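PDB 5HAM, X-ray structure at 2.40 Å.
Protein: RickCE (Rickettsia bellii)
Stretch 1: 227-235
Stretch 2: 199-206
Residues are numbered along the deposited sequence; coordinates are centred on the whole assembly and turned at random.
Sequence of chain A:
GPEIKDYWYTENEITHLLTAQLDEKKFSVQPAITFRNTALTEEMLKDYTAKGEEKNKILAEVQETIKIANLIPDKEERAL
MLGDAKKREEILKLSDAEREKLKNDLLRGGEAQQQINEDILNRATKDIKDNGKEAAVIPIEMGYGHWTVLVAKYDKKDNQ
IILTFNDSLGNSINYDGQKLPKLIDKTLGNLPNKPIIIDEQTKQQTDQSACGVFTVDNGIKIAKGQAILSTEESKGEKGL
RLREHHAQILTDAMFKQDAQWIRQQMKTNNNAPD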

ATOM      1  N   ALA A 227     -16.109  -1.748 -16.857  1.00 23.57           N
ATOM      2  CA  ALA A 227     -15.093  -2.799 -16.827  1.00 22.39           C
ATOM      3  C   ALA A 227     -13.691  -2.192 -16.862  1.00 21.19           C
ATOM      4  O   ALA A 227     -13.419  -1.262 -17.634  1.00 29.11           O
ATOM      5  CB  ALA A 227     -15.275  -3.767 -17.990  1.00 21.57           C
ATOM      6  N   ILE A 228     -12.807  -2.719 -16.024  1.00 20.32           N
ATOM      7  CA  ILE A 228     -11.400  -2.340 -16.065  1.00 22.64           C
ATOM      8  C   ILE A 228     -10.724  -2.916 -17.310  1.00 27.90           C
ATOM      9  O   ILE A 228     -11.317  -3.735 -18.018  1.00 27.36           O
ATOM     10  CB  ILE A 228     -10.654  -2.796 -14.794  1.00 24.95           C
ATOM     11  CG1 ILE A 228     -10.570  -4.318 -14.719  1.00 19.34           C
ATOM     12  CG2 ILE A 228     -11.335  -2.249 -13.544  1.00 18.32           C
ATOM     13  CD1 ILE A 228      -9.757  -4.789 -13.519  1.00 18.75           C
ATOM     14  N   LEU A 229      -9.501  -2.472 -17.584  1.00 25.36           N
ATOM     15  CA  LEU A 229      -8.761  -2.949 -18.745  1.00 29.86           C
ATOM     16  C   LEU A 229      -8.398  -4.414 -18.566  1.00 25.75           C
ATOM     17  O   LEU A 229      -7.765  -4.772 -17.590  1.00 23.28           O
ATOM     18  CB  LEU A 229      -7.487  -2.126 -18.939  1.00 29.54           C
ATOM     19  CG  LEU A 229      -7.664  -0.665 -19.345  1.00 29.54           C
ATOM     20  CD1 LEU A 229      -6.410   0.131 -19.008  1.00 23.35           C
ATOM     21  CD2 LEU A 229      -7.962  -0.611 -20.827  1.00 31.09           C
ATOM     22  N   SER A 230      -8.795  -5.255 -19.510  1.00 23.47           N
ATOM     23  CA  SER A 230      -8.541  -6.678 -19.372  1.00 23.93           C
ATOM     24  C   SER A 230      -7.058  -6.964 -19.499  1.00 31.55           C
ATOM     25  O   SER A 230      -6.261  -6.068 -19.826  1.00 24.64           O
ATOM     26  CB  SER A 230      -9.284  -7.454 -20.444  1.00 25.16           C
ATOM     27  OG  SER A 230      -8.688  -7.209 -21.695  1.00 26.42           O
ATOM     28  N   THR A 231      -6.686  -8.215 -19.233  1.00 27.01           N
ATOM     29  CA  THR A 231      -5.302  -8.634 -19.399  1.00 25.76           C
ATOM     30  C   THR A 231      -4.888  -8.369 -20.840  1.00 29.62           C
ATOM     31  O   THR A 231      -3.824  -7.819 -21.096  1.00 27.63           O
ATOM     32  CB  THR A 231      -5.084 -10.117 -19.027  1.00 28.74           C
ATOM     33  OG1 THR A 231      -5.401 -10.322 -17.641  1.00 26.45           O
ATOM     34  CG2 THR A 231      -3.630 -10.493 -19.242  1.00 28.19           C
ATOM     35  N   GLU A 232      -5.776  -8.704 -21.772  1.00 36.97           N
ATOM     36  CA  GLU A 232      -5.519  -8.531 -23.197  1.00 42.83           C
ATOM     37  C   GLU A 232      -5.247  -7.071 -23.598  1.00 40.22           C
ATOM     38  O   GLU A 232      -4.224  -6.770 -24.216  1.00 42.00           O
ATOM     39  CB  GLU A 232      -6.675  -9.125 -24.009  1.00 46.46           C
ATOM     40  CG  GLU A 232      -6.360  -9.429 -25.463  1.00 63.62           C
ATOM     41  CD  GLU A 232      -5.358 -10.571 -25.651  1.00 72.92           C
ATOM     42  OE1 GLU A 232      -4.800 -11.082 -24.648  1.00 74.44           O
ATOM     43  OE2 GLU A 232      -5.133 -10.960 -26.820  1.00 73.94           O
ATOM     44  N   GLU A 233      -6.149  -6.168 -23.225  1.00 38.99           N
ATOM     45  CA  GLU A 233      -5.980  -4.741 -23.520  1.00 37.34           C
ATOM     46  C   GLU A 233      -4.813  -4.093 -22.774  1.00 40.01           C
ATOM     47  O   GLU A 233      -4.379  -3.000 -23.117  1.00 45.20           O
ATOM     48  CB  GLU A 233      -7.257  -3.969 -23.185  1.00 28.10           C
ATOM     49  CG  GLU A 233      -8.510  -4.507 -23.852  1.00 27.85           C
ATOM     50  CD  GLU A 233      -9.791  -4.071 -23.131  1.00 49.39           C
ATOM     51  OE1 GLU A 233      -9.783  -3.963 -21.874  1.00 41.50           O
ATOM     52  OE2 GLU A 233     -10.806  -3.841 -23.825  1.00 48.09           O
ATOM     53  N   SER A 234      -4.318  -4.751 -21.737  1.00 40.47           N
ATOM     54  CA  SER A 234      -3.306  -4.132 -20.901  1.00 32.48           C
ATOM     55  C   SER A 234      -1.922  -4.377 -21.444  1.00 38.89           C
ATOM     56  O   SER A 234      -0.979  -3.693 -21.071  1.00 40.71           O
ATOM     57  CB  SER A 234      -3.414  -4.644 -19.481  1.00 27.50           C
ATOM     58  OG  SER A 234      -4.557  -4.094 -18.866  1.00 37.11           O
ATOM     59  N   LYS A 235      -1.809  -5.350 -22.341  1.00 48.05           N
ATOM     60  CA  LYS A 235      -0.533  -5.687 -22.963  1.00 48.16           C
ATOM     61  C   LYS A 235       0.027  -4.496 -23.737  1.00 56.29           C
ATOM     62  O   LYS A 235      -0.672  -3.510 -23.968  1.00 58.46           O
ATOM     63  CB  LYS A 235      -0.706  -6.897 -23.889  1.00 47.85           C
ATOM     64  CG  LYS A 235      -1.197  -8.145 -23.171  1.00 50.95           C
ATOM     65  CD  LYS A 235      -1.270  -9.354 -24.092  1.00 57.29           C
ATOM     66  CE  LYS A 235      -1.679 -10.616 -23.331  1.00 58.00           C
ATOM     67  NZ  LYS A 235      -1.820 -11.802 -24.230  1.00 60.77           N
TER
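Stretch 2 199-206: DEQTKQQT

Stretch 2 is an irregular segment with no regular helix or strand and no sheet pairing across to stretch 1. It runs alongside stretch 1 in the same general sense: Glu-200 and Thr-202 lie against Ile-228 and Leu-229, while Lys-203, Gln-204 and Gln-205 lie against Thr-231 and Ser-234. The chains come nearest at Thr-231 and Gln-204, whose CA atoms are 5.0 Å apart. Stretch 1 is extended through Ser-230 and then turns into a short, weakly bonded helix beginning near Thr-231. Together the two segments bury 408 Å².

Two direct hydrogen bonds fix the register, each pairing a side chain with a backbone carbonyl. Thr-231 OG1 donates to Lys-203 O at 2.7 Å, and Thr-231 CA also approaches Lys-203 O, at 3.3 Å in a CA-H...O contact, so the same residue meets this carbonyl through both its hydroxyl and its CA. From the other side of the interface, Gln-204 NE2 donates to Leu-229 O at 2.9 Å and nearly in line, with an angle of 173°. The CA-to-CB bond of Gln-204 points sideways, but its long side chain carries the amide back to stretch 1; an amide suits this buried place because its NH2 group can satisfy a carbonyl without bringing in charge.

Van der Waals contacts, many of them between a carbon and a polar atom, surround these bonds. Ile-228 points toward stretch 2, and its CD1 lies 3.9 Å from Glu-200 CB, 3.7 Å from Thr-202 OG1 and 3.9 Å from Gln-204 NE2. Thr-202 serves both chemistries: its OG1 donates to Glu-200 O, two residues back, at 2.8 Å, while its methyl CG2 rests 3.7 Å from Thr-231 N and 3.8 Å from Leu-229 O. Lys-203 CB is 4.2 Å from Thr-231 OG1, and the rest of the side chain leads away. Small Ser-234 permits close approach, its CB 3.2 Å from Gln-204 O; its OG donates to Ser-230 O at 2.8 Å, within its own stretch.

Water completes the contact. Water 1 donates to Glu-200 OE2 at 2.6 Å and accepts from Ile-228 N at 2.8 Å, linking a carboxylate to a backbone amide. Water 2 donates to both Gln-204 O at 2.5 Å and Thr-231 O at 2.8 Å, joining two carbonyls that could not bond to each other.

The helical turn is itself braced by Ser-230, a typical N-cap residue: Ser-230 OG accepts from Glu-233 N at 3.1 Å, and Ser-230 N donates to Glu-233 OE1 at 2.9 Å.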

ATOM      1  N   ASP A 199     -13.185  -9.681  -6.181  1.00 28.85           N
ATOM      2  CA  ASP A 199     -11.787  -9.576  -6.579  1.00 20.45           C
ATOM      3  C   ASP A 199     -11.700  -9.734  -8.086  1.00 24.51           C
ATOM      4  O   ASP A 199     -11.949 -10.818  -8.607  1.00 27.76           O
ATOM      5  CB  ASP A 199     -10.960 -10.656  -5.876  1.00 19.28           C
ATOM      6  CG  ASP A 199      -9.450 -10.471  -6.051  1.00 38.46           C
ATOM      7  OD1 ASP A 199      -9.015  -9.463  -6.653  1.00 32.08           O
ATOM      8  OD2 ASP A 199      -8.689 -11.342  -5.565  1.00 41.83           O
ATOM      9  N   GLU A 200     -11.349  -8.652  -8.775  1.00 23.46           N
ATOM     10  CA  GLU A 200     -11.333  -8.638 -10.234  1.00 23.94           C
ATOM     11  C   GLU A 200     -10.249  -9.552 -10.739  1.00 26.06           C
ATOM     12  O   GLU A 200     -10.312 -10.024 -11.885  1.00 20.51           O
ATOM     13  CB  GLU A 200     -11.085  -7.227 -10.772  1.00 22.85           C
ATOM     14  CG  GLU A 200     -12.155  -6.220 -10.388  1.00 30.92           C
ATOM     15  CD  GLU A 200     -13.425  -6.376 -11.209  1.00 42.73           C
ATOM     16  OE1 GLU A 200     -14.487  -6.665 -10.618  1.00 50.96           O
ATOM     17  OE2 GLU A 200     -13.364  -6.209 -12.444  1.00 44.56           O
ATOM     18  N   GLN A 201      -9.282  -9.802  -9.851  1.00 26.96           N
ATOM     19  CA  GLN A 201      -8.038 -10.527 -10.142  1.00 30.91           C
ATOM     20  C   GLN A 201      -7.618 -10.445 -11.602  1.00 29.72           C
ATOM     21  O   GLN A 201      -7.567 -11.449 -12.318  1.00 24.07           O
ATOM     22  CB  GLN A 201      -8.057 -11.984  -9.633  1.00 25.52           C
ATOM     23  CG  GLN A 201      -9.415 -12.610  -9.483  1.00 33.06           C
ATOM     24  CD  GLN A 201      -9.339 -14.027  -8.919  1.00 41.22           C
ATOM     25  OE1 GLN A 201      -8.266 -14.624  -8.857  1.00 52.95           O
ATOM     26  NE2 GLN A 201     -10.474 -14.565  -8.501  1.00 30.16           N
ATOM     27  N   THR A 202      -7.345  -9.234 -12.058  1.00 26.85           N
ATOM     28  CA  THR A 202      -7.009  -9.070 -13.458  1.00 24.42           C
ATOM     29  C   THR A 202      -5.572  -8.633 -13.571  1.00 25.37           C
ATOM     30  O   THR A 202      -5.242  -7.488 -13.265  1.00 25.72           O
ATOM     31  CB  THR A 202      -7.895  -8.033 -14.117  1.00 25.50           C
ATOM     32  OG1 THR A 202      -9.258  -8.387 -13.892  1.00 28.00           O
ATOM     33  CG2 THR A 202      -7.612  -7.959 -15.618  1.00 21.58           C
ATOM     34  N   LYS A 203      -4.716  -9.561 -13.981  1.00 22.46           N
ATOM     35  CA  LYS A 203      -3.327  -9.234 -14.192  1.00 30.07           C
ATOM     36  C   LYS A 203      -3.283  -8.245 -15.338  1.00 29.82           C
ATOM     37  O   LYS A 203      -3.842  -8.501 -16.409  1.00 27.24           O
ATOM     38  CB  LYS A 203      -2.508 -10.484 -14.534  1.00 23.41           C
ATOM     39  CG  LYS A 203      -1.065 -10.173 -14.872  1.00 40.15           C
ATOM     40  CD  LYS A 203      -0.370 -11.329 -15.584  1.00 54.05           C
ATOM     41  CE  LYS A 203       0.795 -11.890 -14.763  1.00 63.45           C
ATOM     42  NZ  LYS A 203       1.638 -12.877 -15.533  1.00 73.76           N
ATOM     43  N   GLN A 204      -2.632  -7.112 -15.115  1.00 26.96           N
ATOM     44  CA  GLN A 204      -2.567  -6.090 -16.149  1.00 27.09           C
ATOM     45  C   GLN A 204      -1.149  -5.857 -16.639  1.00 26.44           C
ATOM     46  O   GLN A 204      -0.893  -5.868 -17.839  1.00 30.26           O
ATOM     47  CB  GLN A 204      -3.231  -4.796 -15.675  1.00 21.19           C
ATOM     48  CG  GLN A 204      -4.713  -4.952 -15.616  1.00 20.82           C
ATOM     49  CD  GLN A 204      -5.406  -3.869 -14.820  1.00 31.43           C
ATOM     50  OE1 GLN A 204      -4.900  -3.414 -13.789  1.00 24.54           O
ATOM     51  NE2 GLN A 204      -6.580  -3.449 -15.294  1.00 25.87           N
ATOM     52  N   GLN A 205      -0.224  -5.672 -15.710  1.00 29.04           N
ATOM     53  CA  GLN A 205       1.176  -5.497 -16.074  1.00 25.26           C
ATOM     54  C   GLN A 205       2.038  -5.927 -14.910  1.00 26.55           C
ATOM     55  O   GLN A 205       1.739  -5.605 -13.759  1.00 31.58           O
ATOM     56  CB  GLN A 205       1.456  -4.039 -16.446  1.00 33.19           C
ATOM     57  CG  GLN A 205       2.892  -3.795 -16.896  1.00 47.25           C
ATOM     58  CD  GLN A 205       3.037  -2.523 -17.693  1.00 59.34           C
ATOM     59  OE1 GLN A 205       2.078  -2.040 -18.289  1.00 62.54           O
ATOM     60  NE2 GLN A 205       4.242  -1.965 -17.706  1.00 68.19           N
ATOM     61  N   THR A 206       3.110  -6.658 -15.189  1.00 37.10           N
ATOM     62  CA  THR A 206       3.932  -7.192 -14.101  1.00 41.66           C
ATOM     63  C   THR A 206       5.076  -6.285 -13.668  1.00 39.12           C
ATOM     64  O   THR A 206       5.853  -6.656 -12.810  1.00 47.77           O
ATOM     65  CB  THR A 206       4.479  -8.579 -14.417  1.00 42.61           C
ATOM     66  OG1 THR A 206       5.302  -8.506 -15.585  1.00 48.46           O
ATOM     67  CG2 THR A 206       3.335  -9.531 -14.676  1.00 39.83           C
TER
HETATM   68  O   HOH W   1     -13.979  -4.600 -14.348  1.00 34.32           O
HETATM   69  O   HOH W   2      -1.514  -7.623 -19.553  1.00 39.50           O
HETATM   70  O   HOH W   3       1.003  -2.162 -20.533  1.00 33.86           O